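Local coordinates for uncharacterized protein (Desulfitobacterium hafniense, PDB 3MJQ) that is the PAS domain of a probable stage 0 sporulation protein A homolog that may regulate sporulation genes in response to nutritional stress, at residues 8-13 / 101-106. The protein carries 1 engineered substitution. Numbering follows the deposited sequence.
Sequences IEDMIL and FAIIKD
Met11 and Ile104 face each other as a hydrogen-bonded antiparallel pair, and their side chains, with those of Leu13 and Ala102, lie on one face of the sheet. Ile104 N donates to Met11 O at 2.6 Å; the return bond from Met11 N to Ile104 O is weak. Leu13 and Ala102 exchange a reciprocal pair of bonds, Leu13 N to Ala102 O and Ala102 N to Leu13 O, both 2.9 Å. The selenomethionine chain of Met11 bends at chi3 (-81°), bringing CE to 3.8 Å from Ile104 CG2, while Leu13 CD1 meets Ile104 CD1 at 4.1 Å. Val28 of helix 27-32 packs on Met11 and Leu13, and Leu75 of strand 70-76 touches Met11 and Ile104. On the reverse face Ile12 CG2 approaches Phe101 CE1, and Ile12 CG1 runs beside Ile103 CG2, 4.0 Å apart. Asp10 CB still packs on Ile104 O (3.6 Å), but the partly exposed Asp10-Lys105 end is loose: Asp10 OD2 bonds weakly to Trp90 NE1 and Lys105 NZ salt-bridges Glu69, both of the second subunit. The segments lie on strands 11-16 and 98-106, first and last of the antiparallel sheet and neighbours in the 2-1-5-4-3 order characteristic of the PAS fold, with 98-106 in the middle.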
# COMPACT_ATOMS: atom_id res chain seq x y z
N ILE A 8 1.68 10.05 1.71
CA ILE A 8 1.11 9.15 2.70
C ILE A 8 1.98 9.22 3.95
O ILE A 8 3.20 9.19 3.87
CB ILE A 8 1.05 7.74 2.13
CG1 ILE A 8 0.12 7.76 0.90
CG2 ILE A 8 0.60 6.77 3.19
CD1 ILE A 8 -0.08 6.45 0.22
N GLU A 9 1.34 9.36 5.12
CA GLU A 9 2.09 9.48 6.36
C GLU A 9 2.88 8.22 6.72
O GLU A 9 3.90 8.28 7.41
CB GLU A 9 1.15 9.86 7.52
CG GLU A 9 0.28 11.12 7.31
CD GLU A 9 1.06 12.40 6.98
OE1 GLU A 9 1.62 12.50 5.87
OE2 GLU A 9 1.10 13.32 7.84
N ASP A 10 2.40 7.07 6.26
CA ASP A 10 3.09 5.82 6.54
C ASP A 10 4.34 5.67 5.68
O ASP A 10 4.38 6.12 4.54
CB ASP A 10 2.15 4.64 6.29
CG ASP A 10 1.17 4.42 7.42
OD1 ASP A 10 0.90 5.37 8.18
OD2 ASP A 10 0.67 3.28 7.54
N MSE A 11 5.34 5.02 6.25
CA MSE A 11 6.61 4.79 5.57
C MSE A 11 6.47 3.77 4.44
O MSE A 11 5.95 2.66 4.61
CB MSE A 11 7.67 4.33 6.58
CG MSE A 11 7.99 5.31 7.69
SE MSE A 11 9.13 4.52 9.06
CE MSE A 11 7.74 3.58 10.08
N ILE A 12 6.94 4.17 3.26
CA ILE A 12 6.87 3.31 2.10
C ILE A 12 8.25 3.19 1.54
O ILE A 12 8.93 4.19 1.33
CB ILE A 12 5.97 3.89 1.00
CG1 ILE A 12 4.50 3.81 1.42
CG2 ILE A 12 6.20 3.12 -0.30
CD1 ILE A 12 3.57 4.49 0.45
N LEU A 13 8.65 1.95 1.31
CA LEU A 13 9.95 1.64 0.76
C LEU A 13 9.74 0.61 -0.33
O LEU A 13 8.76 -0.14 -0.30
CB LEU A 13 10.86 1.02 1.82
CG LEU A 13 11.15 1.74 3.14
CD1 LEU A 13 11.91 0.80 4.07
CD2 LEU A 13 11.96 3.02 2.90
N PHE A 101 7.38 -4.25 -2.20
CA PHE A 101 6.73 -2.96 -1.99
C PHE A 101 6.22 -2.99 -0.56
O PHE A 101 5.36 -3.80 -0.22
CB PHE A 101 5.57 -2.77 -2.96
CG PHE A 101 4.78 -1.52 -2.70
CD1 PHE A 101 5.41 -0.29 -2.65
CD2 PHE A 101 3.41 -1.58 -2.52
CE1 PHE A 101 4.68 0.88 -2.42
CE2 PHE A 101 2.67 -0.43 -2.29
CZ PHE A 101 3.32 0.81 -2.24
N ALA A 102 6.73 -2.09 0.27
CA ALA A 102 6.33 -2.10 1.66
C ALA A 102 5.77 -0.80 2.21
O ALA A 102 6.32 0.29 1.99
CB ALA A 102 7.52 -2.52 2.52
N ILE A 103 4.67 -0.94 2.93
CA ILE A 103 4.02 0.18 3.58
C ILE A 103 4.11 -0.20 5.06
O ILE A 103 3.60 -1.24 5.49
CB ILE A 103 2.55 0.33 3.11
CG1 ILE A 103 2.52 0.31 1.56
CG2 ILE A 103 1.96 1.65 3.65
CD1 ILE A 103 1.16 0.52 0.92
N ILE A 104 4.79 0.66 5.82
CA ILE A 104 5.02 0.42 7.23
C ILE A 104 4.32 1.35 8.20
O ILE A 104 4.45 2.57 8.11
CB ILE A 104 6.51 0.48 7.48
CG1 ILE A 104 7.19 -0.47 6.50
CG2 ILE A 104 6.83 0.09 8.93
CD1 ILE A 104 8.65 -0.21 6.33
N LYS A 105 3.58 0.76 9.15
CA LYS A 105 2.85 1.50 10.18
C LYS A 105 3.62 1.58 11.50
O LYS A 105 3.99 0.56 12.10
CB LYS A 105 1.48 0.86 10.45
CG LYS A 105 0.66 1.60 11.50
CD LYS A 105 -0.72 0.98 11.71
CE LYS A 105 -1.45 1.69 12.84
NZ LYS A 105 -2.63 0.91 13.26
N ASP A 106 3.89 2.80 11.95
CA ASP A 106 4.58 2.99 13.21
C ASP A 106 3.60 2.60 14.31
O ASP A 106 2.55 3.22 14.46
CB ASP A 106 4.98 4.45 13.36
CG ASP A 106 5.55 4.76 14.72
OD1 ASP A 106 5.53 3.86 15.58
OD2 ASP A 106 6.00 5.90 14.92